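Long-range contacts in alginate lyase, family PL7 (Zobellia galactanivorans, PDB 4BE3), which degrades alginate as an exolytic polysaccharide lyase of family PL7, probably breaking the links between its uronic acid units by beta-elimination: residues 85-90 with 184-189; 150-155 with 229-234; 179-184 with 202-207; 236-241 with 270-275. One frame throughout, in Å; residues are numbered along the deposited sequence.

The four contacts form two pairs on the jelly-roll sandwich of this lyase. Interactions 1 and 3 share G184, and their centres lie about 8 Å apart. Neighbouring strands 187-194 and 197-203 of the seven-stranded sheet join the two contacts. The centres of interactions 2 and 4 lie about 10 Å apart, and R240 NH1 of interaction 4 is hydrogen-bonded to R151 O of interaction 2. The pairs are far apart, about 27 Å between the centres of interactions 1 and 2. The pocket of the bound meso-tartaric acid includes H111, Y255 and K257, all outside the contacts. The side chains of Y189 (interaction 1) and D153 (interaction 2) are each about 13 Å from the ligand.

Interaction 1: 85-90 with 184-189; sequences TLKVQH and GEEFSY
K87 lies across the backbone of 184-186. Its CB is 3.5 Å from E185 O. Extended beyond CG, its chain brings CD to 3.5 Å from G184 O. The tip, NZ, gives hydrogen bonds to two waters. One goes on to G184 O and the other to E186 OE2; E186 OE1 makes a salt bridge with K301. NZ forms a salt bridge with E41, and W46 adds a cation-pi contact. Strands 80-90 and 187-194 run antiparallel in the seven-stranded sheet of the jelly roll. T85 and S188 share one face, where T85 OG1 and S188 OG are bonded at 2.9 Å. L86 and F187 form a hydrogen-bonded pair, L86 N to F187 O at 2.8 Å and F187 N to L86 O at 2.9 Å. Their side chains lie on the opposite face. L86 CG sits over the F187 ring in a CH-pi contact, 4.1 Å from its centroid. L86 CD2 reaches Y189 CD2 at 3.8 Å. G184 N gives a bond to V88 O. Q89 and H90 form a classic beta bulge opposite E297. The ammonium of K87 is probably balanced by E41 and stabilised by W46 and two waters, while the L86 side is apolar.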
loop_
_atom_site.group_PDB
_atom_site.type_symbol
_atom_site.label_atom_id
_atom_site.label_comp_id
_atom_site.label_asym_id
_atom_site.label_seq_id
_atom_site.Cartn_x
_atom_site.Cartn_y
_atom_site.Cartn_z
ATOM N N THR A 85 -19.961 -5.598 -6.052
ATOM C CA THR A 85 -21.316 -5.722 -6.635
ATOM C C THR A 85 -22.093 -6.495 -5.636
ATOM O O THR A 85 -21.665 -7.589 -5.180
ATOM C CB THR A 85 -21.252 -6.494 -7.986
ATOM O OG1 THR A 85 -20.512 -5.644 -8.917
ATOM C CG2 THR A 85 -22.608 -6.677 -8.511
ATOM N N LEU A 86 -23.310 -6.044 -5.323
ATOM C CA LEU A 86 -23.983 -6.628 -4.130
ATOM C C LEU A 86 -25.502 -6.402 -4.231
ATOM O O LEU A 86 -25.921 -5.695 -5.148
ATOM C CB LEU A 86 -23.478 -5.885 -2.834
ATOM C CG LEU A 86 -23.840 -4.343 -2.820
ATOM C CD1 LEU A 86 -24.071 -3.968 -1.353
ATOM C CD2 LEU A 86 -22.648 -3.518 -3.338
ATOM N N LYS A 87 -26.291 -7.007 -3.341
ATOM C CA LYS A 87 -27.706 -6.615 -3.178
ATOM C C LYS A 87 -27.947 -6.712 -1.733
ATOM O O LYS A 87 -27.424 -7.619 -1.045
ATOM C CB LYS A 87 -28.630 -7.439 -4.059
ATOM C CG LYS A 87 -28.482 -8.952 -3.854
ATOM C CD LYS A 87 -29.204 -9.665 -4.996
ATOM C CE LYS A 87 -29.228 -11.178 -4.649
ATOM N NZ LYS A 87 -29.975 -11.768 -5.810
ATOM N N VAL A 88 -28.732 -5.750 -1.185
ATOM C CA VAL A 88 -29.105 -5.815 0.185
ATOM C C VAL A 88 -30.353 -6.603 0.243
ATOM O O VAL A 88 -31.306 -6.322 -0.486
ATOM C CB VAL A 88 -29.303 -4.372 0.762
ATOM C CG1 VAL A 88 -29.806 -4.427 2.214
ATOM C CG2 VAL A 88 -27.954 -3.598 0.681
ATOM N N GLN A 89 -30.371 -7.596 1.176
ATOM C CA GLN A 89 -31.506 -8.553 1.274
ATOM C C GLN A 89 -32.349 -8.137 2.474
ATOM O O GLN A 89 -33.495 -8.525 2.499
ATOM C CB GLN A 89 -31.054 -9.996 1.491
ATOM C CG GLN A 89 -30.281 -10.471 0.215
ATOM C CD GLN A 89 -31.208 -10.688 -0.991
ATOM O OE1 GLN A 89 -31.935 -9.827 -1.354
ATOM N NE2 GLN A 89 -31.137 -11.852 -1.648
ATOM N N HIS A 90 -31.803 -7.430 3.476
ATOM C CA HIS A 90 -32.630 -7.192 4.619
ATOM C C HIS A 90 -32.031 -6.066 5.441
ATOM O O HIS A 90 -30.817 -6.023 5.527
ATOM C CB HIS A 90 -32.689 -8.457 5.516
ATOM C CG HIS A 90 -33.848 -8.396 6.478
ATOM N ND1 HIS A 90 -33.784 -7.801 7.726
ATOM C CD2 HIS A 90 -35.165 -8.802 6.281
ATOM C CE1 HIS A 90 -35.027 -7.955 8.336
ATOM N NE2 HIS A 90 -35.860 -8.555 7.443
ATOM N N GLY A 184 -32.814 -6.894 -2.712
ATOM C CA GLY A 184 -32.671 -7.972 -3.690
ATOM C C GLY A 184 -32.307 -7.385 -5.057
ATOM O O GLY A 184 -32.154 -8.158 -6.041
ATOM N N GLU A 185 -32.142 -6.068 -5.155
ATOM C CA GLU A 185 -31.786 -5.435 -6.453
ATOM C C GLU A 185 -30.256 -5.183 -6.514
ATOM O O GLU A 185 -29.711 -4.506 -5.633
ATOM C CB GLU A 185 -32.491 -4.101 -6.629
ATOM C CG GLU A 185 -32.223 -3.475 -7.989
ATOM C CD GLU A 185 -33.126 -2.262 -8.312
ATOM O OE1 GLU A 185 -33.900 -1.772 -7.424
ATOM O OE2 GLU A 185 -33.173 -1.879 -9.489
ATOM N N GLU A 186 -29.562 -5.714 -7.545
ATOM C CA GLU A 186 -28.121 -5.571 -7.649
ATOM C C GLU A 186 -27.667 -4.151 -7.855
ATOM O O GLU A 186 -28.218 -3.448 -8.694
ATOM C CB GLU A 186 -27.627 -6.414 -8.859
ATOM C CG GLU A 186 -27.793 -7.853 -8.553
ATOM C CD GLU A 186 -27.051 -8.845 -9.497
ATOM O OE1 GLU A 186 -25.968 -8.572 -9.977
ATOM O OE2 GLU A 186 -27.578 -9.948 -9.669
ATOM N N PHE A 187 -26.579 -3.719 -7.161
ATOM C CA PHE A 187 -25.914 -2.477 -7.574
ATOM C C PHE A 187 -24.398 -2.647 -7.285
ATOM O O PHE A 187 -24.009 -3.623 -6.595
ATOM C CB PHE A 187 -26.493 -1.221 -6.814
ATOM C CG PHE A 187 -26.376 -1.280 -5.310
ATOM C CD1 PHE A 187 -27.335 -1.988 -4.593
ATOM C CD2 PHE A 187 -25.313 -0.625 -4.674
ATOM C CE1 PHE A 187 -27.276 -2.000 -3.167
ATOM C CE2 PHE A 187 -25.246 -0.616 -3.238
ATOM C CZ PHE A 187 -26.242 -1.284 -2.496
ATOM N N SER A 188 -23.622 -1.755 -7.897
ATOM C CA SER A 188 -22.157 -1.787 -7.755
ATOM C C SER A 188 -21.688 -0.466 -7.182
ATOM O O SER A 188 -22.264 0.561 -7.503
ATOM C CB SER A 188 -21.587 -1.953 -9.193
ATOM O OG SER A 188 -22.029 -3.301 -9.578
ATOM N N TYR A 189 -20.539 -0.455 -6.480
ATOM C CA TYR A 189 -19.865 0.738 -6.134
ATOM C C TYR A 189 -18.365 0.499 -6.432
ATOM O O TYR A 189 -17.859 -0.672 -6.455
ATOM C CB TYR A 189 -20.110 1.166 -4.672
ATOM C CG TYR A 189 -19.641 0.232 -3.634
ATOM C CD1 TYR A 189 -18.220 0.200 -3.302
ATOM C CD2 TYR A 189 -20.525 -0.440 -2.816
ATOM C CE1 TYR A 189 -17.720 -0.618 -2.242
ATOM C CE2 TYR A 189 -20.048 -1.298 -1.725
ATOM C CZ TYR A 189 -18.619 -1.360 -1.484
ATOM O OH TYR A 189 -18.245 -2.140 -0.397
HETATM O O HOH W 1 -29.788 -10.867 -8.382
HETATM O O HOH W 2 -32.668 -10.785 -5.770
HETATM O O HOH W 3 -30.238 -4.038 -2.998
#

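Interaction 2: 150-155 with 229-234; sequences KRWDYS and QQIKTL
D153 OD2 is held twice, by a salt bridge from K122 and a hydrogen bond from N139, while the backbone O of the same residue makes a close but non-bonded approach to I231 CD1 at 3.1 Å. This is a helix packed beside strand 153-157 of one sheet of the jelly roll. Helix 229-234 crosses strand segment 153-155 with axes 8.5 Å apart and 111° between directions. I231 carries most of the contact. Its CG1 is anti to the carbonyl carbon (chi1 -60°) and lies over one face of the W152 indole. CG1 is 3.8 Å from the centroid of the six-membered ring, offset toward the rim, in a CH-pi contact. CG2 lies by the five-membered ring, 3.7 Å from W152 CG. The ring is fixed further by W152 NE1, bonded to G242 O, and by F221, which meets it edge-to-face. Q230 crosses the Y154 side chain at about a right angle, with 31° between the ring and amide planes. S155 OG is bonded to N139 and to M163 N. Y235 OH bonds D153 N. I231 CD1 ends 3.5 Å from W152 CE3 and near the edge of the Y154 ring, 4.1 Å from Y154 CD1.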
loop_
_atom_site.group_PDB
_atom_site.type_symbol
_atom_site.label_atom_id
_atom_site.label_comp_id
_atom_site.label_asym_id
_atom_site.label_seq_id
_atom_site.Cartn_x
_atom_site.Cartn_y
_atom_site.Cartn_z
ATOM N N LYS A 150 -16.991 16.466 18.744
ATOM C CA LYS A 150 -17.803 17.402 17.975
ATOM C C LYS A 150 -17.880 16.967 16.475
ATOM O O LYS A 150 -18.272 17.783 15.609
ATOM C CB LYS A 150 -17.173 18.780 17.994
ATOM C CG LYS A 150 -17.227 19.503 19.373
ATOM C CD LYS A 150 -15.930 20.353 19.444
ATOM C CE LYS A 150 -15.820 21.335 20.649
ATOM N NZ LYS A 150 -16.642 22.553 20.376
ATOM N N ARG A 151 -17.421 15.754 16.174
ATOM C CA ARG A 151 -17.431 15.298 14.743
ATOM C C ARG A 151 -18.815 15.210 14.152
ATOM O O ARG A 151 -19.817 15.184 14.867
ATOM C CB ARG A 151 -16.804 13.907 14.666
ATOM C CG ARG A 151 -17.668 12.845 15.418
ATOM C CD ARG A 151 -16.914 11.479 15.494
ATOM N NE ARG A 151 -17.711 10.493 16.265
ATOM C CZ ARG A 151 -17.963 10.598 17.572
ATOM N NH1 ARG A 151 -17.556 11.644 18.289
ATOM N NH2 ARG A 151 -18.714 9.717 18.196
ATOM N N TRP A 152 -18.900 15.057 12.801
ATOM C CA TRP A 152 -20.207 14.775 12.179
ATOM C C TRP A 152 -19.879 14.174 10.812
ATOM O O TRP A 152 -18.737 14.309 10.342
ATOM C CB TRP A 152 -20.974 16.141 11.996
ATOM C CG TRP A 152 -20.163 17.387 11.632
ATOM C CD1 TRP A 152 -19.696 18.350 12.478
ATOM C CD2 TRP A 152 -19.707 17.791 10.286
ATOM N NE1 TRP A 152 -19.029 19.317 11.738
ATOM C CE2 TRP A 152 -19.037 19.001 10.424
ATOM C CE3 TRP A 152 -19.874 17.210 8.981
ATOM C CZ2 TRP A 152 -18.523 19.716 9.338
ATOM C CZ3 TRP A 152 -19.368 17.919 7.871
ATOM C CH2 TRP A 152 -18.682 19.136 8.057
ATOM N N ASP A 153 -20.930 13.639 10.222
ATOM C CA ASP A 153 -20.924 13.044 8.878
ATOM C C ASP A 153 -21.717 13.992 7.986
ATOM O O ASP A 153 -22.760 14.534 8.406
ATOM C CB ASP A 153 -21.695 11.748 8.869
ATOM C CG ASP A 153 -20.926 10.537 9.373
ATOM O OD1 ASP A 153 -20.005 10.643 10.230
ATOM O OD2 ASP A 153 -21.296 9.423 8.939
ATOM N N TYR A 154 -21.298 14.148 6.752
ATOM C CA TYR A 154 -22.041 14.882 5.752
ATOM C C TYR A 154 -22.497 13.875 4.727
ATOM O O TYR A 154 -21.702 13.096 4.202
ATOM C CB TYR A 154 -21.096 15.826 5.123
ATOM C CG TYR A 154 -21.790 16.597 4.016
ATOM C CD1 TYR A 154 -23.023 17.267 4.244
ATOM C CD2 TYR A 154 -21.323 16.504 2.687
ATOM C CE1 TYR A 154 -23.714 17.922 3.161
ATOM C CE2 TYR A 154 -21.925 17.222 1.649
ATOM C CZ TYR A 154 -23.104 17.921 1.883
ATOM O OH TYR A 154 -23.665 18.524 0.824
ATOM N N SER A 155 -23.826 13.758 4.513
ATOM C CA SER A 155 -24.388 12.671 3.763
ATOM C C SER A 155 -24.808 13.091 2.353
ATOM O O SER A 155 -25.475 14.150 2.169
ATOM C CB SER A 155 -25.692 12.152 4.544
ATOM O OG SER A 155 -26.140 11.002 3.885
ATOM N N GLN A 229 -25.525 23.309 5.837
ATOM C CA GLN A 229 -26.835 23.324 6.526
ATOM C C GLN A 229 -27.366 21.984 6.902
ATOM O O GLN A 229 -28.096 21.849 7.935
ATOM C CB GLN A 229 -27.864 24.063 5.608
ATOM C CG GLN A 229 -29.146 24.555 6.410
ATOM C CD GLN A 229 -28.862 25.715 7.445
ATOM O OE1 GLN A 229 -27.857 26.401 7.340
ATOM N NE2 GLN A 229 -29.749 25.895 8.501
ATOM N N GLN A 230 -27.028 20.892 6.140
ATOM C CA GLN A 230 -27.506 19.608 6.485
ATOM C C GLN A 230 -27.041 19.238 7.890
ATOM O O GLN A 230 -27.826 18.574 8.591
ATOM C CB GLN A 230 -26.923 18.522 5.500
ATOM C CG GLN A 230 -27.427 17.099 5.915
ATOM C CD GLN A 230 -26.698 16.037 5.039
ATOM O OE1 GLN A 230 -27.023 15.846 3.756
ATOM N NE2 GLN A 230 -25.657 15.515 5.602
ATOM N N ILE A 231 -25.818 19.638 8.227
ATOM C CA ILE A 231 -25.230 19.239 9.565
ATOM C C ILE A 231 -26.001 20.063 10.650
ATOM O O ILE A 231 -26.460 19.538 11.614
ATOM C CB ILE A 231 -23.785 19.641 9.692
ATOM C CG1 ILE A 231 -22.887 18.974 8.597
ATOM C CG2 ILE A 231 -23.285 19.358 11.123
ATOM C CD1 ILE A 231 -23.280 17.624 8.294
ATOM N N LYS A 232 -26.195 21.356 10.377
ATOM C CA LYS A 232 -26.882 22.235 11.433
ATOM C C LYS A 232 -28.223 21.620 11.698
ATOM O O LYS A 232 -28.701 21.578 12.889
ATOM C CB LYS A 232 -27.124 23.628 10.863
ATOM C CG LYS A 232 -25.807 24.132 10.302
ATOM C CD LYS A 232 -24.926 25.012 11.168
ATOM C CE LYS A 232 -24.656 26.298 10.344
ATOM N NZ LYS A 232 -24.281 27.518 11.179
ATOM N N THR A 233 -28.947 21.210 10.628
ATOM C CA THR A 233 -30.266 20.644 10.758
ATOM C C THR A 233 -30.226 19.232 11.414
ATOM O O THR A 233 -30.961 18.963 12.396
ATOM C CB THR A 233 -30.937 20.507 9.359
ATOM O OG1 THR A 233 -31.152 21.868 8.933
ATOM C CG2 THR A 233 -32.421 19.868 9.532
ATOM N N LEU A 234 -29.473 18.321 10.820
ATOM C CA LEU A 234 -29.644 16.924 11.312
ATOM C C LEU A 234 -29.027 16.793 12.757
ATOM O O LEU A 234 -29.545 15.980 13.551
ATOM C CB LEU A 234 -28.869 16.053 10.392
ATOM C CG LEU A 234 -29.078 14.521 10.627
ATOM C CD1 LEU A 234 -30.624 14.283 10.638
ATOM C CD2 LEU A 234 -28.430 13.800 9.476
#

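Interaction 3: 179-184 with 202-207; sequences DGIALG and FSSEGH
I181 CG1 stands anti to the carbonyl carbon (chi1 -59°), and chi2 of -62° turns CD1 to H207. The CG of H207 is also anti to its own carbonyl carbon, and chi2 of -86° turns the ring so that one face meets the methyl. I181 CD1 sits 3.5 Å from the centroid of the H207 ring, over the centre of that face. This is a CH-pi contact. G180 O comes to H207 CE1 at 3.4 Å from an oblique direction. In the ring plane, a water joins H207 ND1 and D179 O, 2.6 Å from each. H207 NE2 is hydrogen-bonded to E185 OE2, so both ring nitrogens have partners. W159 meets the same ring with planes inclined to each other, and it also touches I181. H207 closes a type II beta turn that starts at S204, with H207 N bonded to S204 O at 2.9 Å. S204 OG lies 4.1 Å from I181 CD1 and is bonded to E186 O. The contact spans the two sheets of the jelly roll. I181 lies on the weakly bonded strand 181-182, beside strand 133-141. The turn follows strand 197-203 of the seven-stranded sheet. The E185 carboxylate probably favours a proton on NE2. A carboxylate this close could also raise the basicity of the imidazole, while the face under I181 is packed by carbon.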
loop_
_atom_site.group_PDB
_atom_site.type_symbol
_atom_site.label_atom_id
_atom_site.label_comp_id
_atom_site.label_asym_id
_atom_site.label_seq_id
_atom_site.Cartn_x
_atom_site.Cartn_y
_atom_site.Cartn_z
ATOM N N ASP A 179 -36.808 7.127 -7.024
ATOM C CA ASP A 179 -35.668 6.665 -7.798
ATOM C C ASP A 179 -34.815 5.634 -6.955
ATOM O O ASP A 179 -33.665 5.404 -7.284
ATOM C CB ASP A 179 -34.770 7.862 -8.169
ATOM C CG ASP A 179 -34.277 8.637 -6.949
ATOM O OD1 ASP A 179 -35.054 8.714 -5.902
ATOM O OD2 ASP A 179 -33.071 9.132 -6.942
ATOM N N GLY A 180 -35.353 5.018 -5.924
ATOM C CA GLY A 180 -34.467 4.124 -5.094
ATOM C C GLY A 180 -34.251 2.695 -5.582
ATOM O O GLY A 180 -34.607 2.303 -6.712
ATOM N N ILE A 181 -33.725 1.893 -4.658
ATOM C CA ILE A 181 -33.171 0.538 -4.981
ATOM C C ILE A 181 -33.907 -0.404 -4.057
ATOM O O ILE A 181 -33.928 -0.190 -2.865
ATOM C CB ILE A 181 -31.617 0.512 -4.706
ATOM C CG1 ILE A 181 -30.905 1.591 -5.576
ATOM C CG2 ILE A 181 -31.152 -0.964 -4.931
ATOM C CD1 ILE A 181 -31.012 1.425 -7.112
ATOM N N ALA A 182 -34.513 -1.462 -4.626
ATOM C CA ALA A 182 -35.273 -2.480 -3.848
ATOM C C ALA A 182 -34.333 -3.449 -3.072
ATOM O O ALA A 182 -33.174 -3.656 -3.466
ATOM C CB ALA A 182 -36.192 -3.287 -4.868
ATOM N N LEU A 183 -34.826 -4.077 -2.038
ATOM C CA LEU A 183 -34.120 -5.288 -1.537
ATOM C C LEU A 183 -33.999 -6.270 -2.619
ATOM O O LEU A 183 -34.938 -6.465 -3.424
ATOM C CB LEU A 183 -34.903 -5.951 -0.349
ATOM C CG LEU A 183 -35.065 -4.992 0.872
ATOM C CD1 LEU A 183 -35.869 -5.753 1.894
ATOM C CD2 LEU A 183 -33.637 -4.593 1.436
ATOM N N GLY A 184 -32.814 -6.894 -2.712
ATOM C CA GLY A 184 -32.671 -7.972 -3.690
ATOM C C GLY A 184 -32.307 -7.385 -5.057
ATOM O O GLY A 184 -32.154 -8.158 -6.041
ATOM N N PHE A 202 -21.073 4.782 -8.768
ATOM C CA PHE A 202 -22.157 3.880 -8.379
ATOM C C PHE A 202 -23.032 3.522 -9.566
ATOM O O PHE A 202 -23.346 4.432 -10.333
ATOM C CB PHE A 202 -23.113 4.662 -7.388
ATOM C CG PHE A 202 -22.458 4.942 -6.077
ATOM C CD1 PHE A 202 -22.572 3.972 -5.058
ATOM C CD2 PHE A 202 -21.804 6.151 -5.891
ATOM C CE1 PHE A 202 -22.060 4.233 -3.779
ATOM C CE2 PHE A 202 -21.263 6.462 -4.612
ATOM C CZ PHE A 202 -21.379 5.462 -3.572
ATOM N N SER A 203 -23.300 2.229 -9.780
ATOM C CA SER A 203 -24.077 1.882 -10.984
ATOM C C SER A 203 -25.060 0.786 -10.633
ATOM O O SER A 203 -24.863 0.004 -9.682
ATOM C CB SER A 203 -23.079 1.404 -12.099
ATOM O OG SER A 203 -22.426 0.222 -11.670
ATOM N N SER A 204 -26.156 0.732 -11.377
ATOM C CA SER A 204 -27.147 -0.291 -11.163
ATOM C C SER A 204 -28.037 -0.351 -12.431
ATOM O O SER A 204 -28.356 0.671 -13.005
ATOM C CB SER A 204 -28.018 0.026 -9.971
ATOM O OG SER A 204 -28.979 -1.002 -9.767
ATOM N N GLU A 205 -28.306 -1.558 -12.899
ATOM C CA GLU A 205 -29.014 -1.657 -14.189
ATOM C C GLU A 205 -30.377 -0.895 -14.133
ATOM O O GLU A 205 -31.232 -1.071 -13.232
ATOM C CB GLU A 205 -29.201 -3.135 -14.509
ATOM C CG GLU A 205 -30.189 -3.469 -15.626
ATOM C CD GLU A 205 -29.731 -3.012 -16.983
ATOM O OE1 GLU A 205 -28.488 -2.884 -17.160
ATOM O OE2 GLU A 205 -30.620 -2.774 -17.857
ATOM N N GLY A 206 -30.568 -0.010 -15.099
ATOM C CA GLY A 206 -31.839 0.673 -15.136
ATOM C C GLY A 206 -31.826 1.968 -14.335
ATOM O O GLY A 206 -32.811 2.661 -14.308
ATOM N N HIS A 207 -30.722 2.289 -13.674
ATOM C CA HIS A 207 -30.522 3.501 -12.959
ATOM C C HIS A 207 -29.343 4.243 -13.469
ATOM O O HIS A 207 -28.498 3.689 -14.151
ATOM C CB HIS A 207 -30.241 3.228 -11.444
ATOM C CG HIS A 207 -31.364 2.423 -10.805
ATOM N ND1 HIS A 207 -32.462 2.994 -10.304
ATOM C CD2 HIS A 207 -31.545 1.039 -10.671
ATOM C CE1 HIS A 207 -33.294 2.010 -9.818
ATOM N NE2 HIS A 207 -32.728 0.840 -10.050
HETATM O O HOH W 4 -33.010 5.455 -9.780
#

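Interaction 4: 236-241 with 270-275; sequences ASIGRD and EDNLVW
I238 packs its ethyl arm against the backbone and side chains of 272-274. CD1 is 3.3 Å from L273 N and 4.2 Å from L273 CB. CG1 is 4.0 Å from V274 CG2 and also lies beside the amide oxygen of N272, with CG1 to N272 OD1 at 3.8 Å. The chi2 of I238 (-16°) lies near eclipsed and brings CD1 to L273 N. N272 organises the turn in 272-275 through its OD1. Its CG is anti to the backbone N (chi1 -175°). OD1 then accepts two backbone N-H groups, from V274 N and from W275 N, each at 3.0 Å. V274 N lies in the carbonyl plane; this bond makes an Asx turn. The second donor stands well above that plane. Together they fold 272-275 into a compact turn and satisfy OD1. The amide nitrogen ND2 faces R240. N272 ND2 is 3.7 Å from R240 NH2, with the guanidinium and amide planes at a right angle. A water lies between them, in the guanidinium plane and bonded to R240 NH2, but its link to N272 ND2 is weak. A second water accepts from R240 NH1 and from W275 NE1. R240 NH1 also bonds R151 O, so the guanidinium is fixed outside the contact too. V274 CG1 covers one face of the W275 indole. The contact lies at the surface, where the loop from helix 229-234 to strand 254-258 meets the loop from strand 260-262 to helix 286-291.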
loop_
_atom_site.group_PDB
_atom_site.type_symbol
_atom_site.label_atom_id
_atom_site.label_comp_id
_atom_site.label_asym_id
_atom_site.label_seq_id
_atom_site.Cartn_x
_atom_site.Cartn_y
_atom_site.Cartn_z
ATOM N N ALA A 236 -29.100 19.148 15.041
ATOM C CA ALA A 236 -29.524 20.241 15.913
ATOM C C ALA A 236 -29.891 19.693 17.340
ATOM O O ALA A 236 -29.837 20.464 18.235
ATOM C CB ALA A 236 -30.770 20.883 15.332
ATOM N N SER A 237 -30.306 18.422 17.459
ATOM C CA SER A 237 -30.667 18.125 18.878
ATOM C C SER A 237 -29.479 17.511 19.613
ATOM O O SER A 237 -29.491 17.605 20.835
ATOM C CB SER A 237 -32.035 17.443 19.165
ATOM O OG SER A 237 -33.221 18.224 18.871
ATOM N N ILE A 238 -28.398 17.148 18.884
ATOM C CA ILE A 238 -27.147 16.545 19.441
ATOM C C ILE A 238 -26.177 17.567 19.877
ATOM O O ILE A 238 -25.563 17.317 20.884
ATOM C CB ILE A 238 -26.374 15.612 18.409
ATOM C CG1 ILE A 238 -27.089 14.274 18.223
ATOM C CG2 ILE A 238 -24.955 15.363 18.923
ATOM C CD1 ILE A 238 -28.120 13.983 19.315
ATOM N N GLY A 239 -25.960 18.658 19.108
ATOM C CA GLY A 239 -24.940 19.679 19.393
ATOM C C GLY A 239 -23.627 19.176 18.749
ATOM O O GLY A 239 -22.871 18.449 19.407
ATOM N N ARG A 240 -23.405 19.363 17.441
ATOM C CA ARG A 240 -22.084 18.963 16.782
ATOM C C ARG A 240 -21.760 20.021 15.780
ATOM O O ARG A 240 -22.420 20.194 14.765
ATOM C CB ARG A 240 -22.094 17.662 16.025
ATOM C CG ARG A 240 -22.383 16.478 16.834
ATOM C CD ARG A 240 -21.263 15.983 17.762
ATOM N NE ARG A 240 -21.790 14.719 18.357
ATOM C CZ ARG A 240 -21.715 13.513 17.744
ATOM N NH1 ARG A 240 -21.149 13.371 16.498
ATOM N NH2 ARG A 240 -22.218 12.446 18.352
ATOM N N ASP A 241 -20.710 20.717 16.092
ATOM C CA ASP A 241 -20.324 21.877 15.368
ATOM C C ASP A 241 -18.777 21.841 15.209
ATOM O O ASP A 241 -18.145 22.892 15.184
ATOM C CB ASP A 241 -20.725 23.081 16.192
ATOM C CG ASP A 241 -19.905 23.239 17.450
ATOM O OD1 ASP A 241 -19.498 22.244 18.128
ATOM O OD2 ASP A 241 -19.677 24.412 17.753
ATOM N N GLU A 270 -33.117 9.010 22.759
ATOM C CA GLU A 270 -32.863 10.197 23.592
ATOM C C GLU A 270 -31.384 10.390 23.818
ATOM O O GLU A 270 -30.901 11.495 23.994
ATOM C CB GLU A 270 -33.692 10.081 24.956
ATOM C CG GLU A 270 -35.205 10.024 24.736
ATOM C CD GLU A 270 -35.699 8.743 23.959
ATOM O OE1 GLU A 270 -35.069 7.656 24.205
ATOM O OE2 GLU A 270 -36.638 8.818 23.040
ATOM N N ASP A 271 -30.616 9.339 23.832
ATOM C CA ASP A 271 -29.183 9.518 24.029
ATOM C C ASP A 271 -28.407 10.023 22.805
ATOM O O ASP A 271 -27.374 10.642 22.953
ATOM C CB ASP A 271 -28.545 8.227 24.553
ATOM C CG ASP A 271 -29.102 7.890 26.028
ATOM O OD1 ASP A 271 -29.779 8.764 26.680
ATOM O OD2 ASP A 271 -28.888 6.766 26.491
ATOM N N ASN A 272 -28.877 9.734 21.593
ATOM C CA ASN A 272 -28.202 10.295 20.420
ATOM C C ASN A 272 -29.258 10.171 19.273
ATOM O O ASN A 272 -29.458 9.088 18.724
ATOM C CB ASN A 272 -27.040 9.419 20.033
ATOM C CG ASN A 272 -26.249 10.024 18.915
ATOM O OD1 ASN A 272 -26.795 10.463 17.883
ATOM N ND2 ASN A 272 -24.927 9.975 19.056
ATOM N N LEU A 273 -29.950 11.256 19.029
ATOM C CA LEU A 273 -31.012 11.269 17.981
ATOM C C LEU A 273 -30.569 11.006 16.557
ATOM O O LEU A 273 -31.382 10.858 15.718
ATOM C CB LEU A 273 -31.866 12.596 17.982
ATOM C CG LEU A 273 -33.262 12.353 17.379
ATOM C CD1 LEU A 273 -34.099 11.493 18.291
ATOM C CD2 LEU A 273 -34.061 13.659 17.159
ATOM N N VAL A 274 -29.263 10.969 16.228
ATOM C CA VAL A 274 -28.820 10.689 14.869
ATOM C C VAL A 274 -28.434 9.227 14.679
ATOM O O VAL A 274 -28.737 8.610 13.630
ATOM C CB VAL A 274 -27.596 11.529 14.500
ATOM C CG1 VAL A 274 -27.006 11.204 13.068
ATOM C CG2 VAL A 274 -28.023 13.007 14.574
ATOM N N TRP A 275 -27.867 8.624 15.747
ATOM C CA TRP A 275 -27.302 7.236 15.598
ATOM C C TRP A 275 -27.893 6.189 16.547
ATOM O O TRP A 275 -27.597 5.026 16.321
ATOM C CB TRP A 275 -25.754 7.295 15.940
ATOM C CG TRP A 275 -25.032 8.172 14.978
ATOM C CD1 TRP A 275 -24.594 9.487 15.146
ATOM C CD2 TRP A 275 -24.594 7.797 13.611
ATOM N NE1 TRP A 275 -23.933 9.917 14.006
ATOM C CE2 TRP A 275 -23.951 8.969 13.056
ATOM C CE3 TRP A 275 -24.760 6.656 12.821
ATOM C CZ2 TRP A 275 -23.412 8.963 11.736
ATOM C CZ3 TRP A 275 -24.191 6.628 11.505
ATOM C CH2 TRP A 275 -23.534 7.740 10.984
HETATM O O HOH W 5 -21.627 11.646 14.386
HETATM O O HOH W 6 -22.147 9.540 17.387
#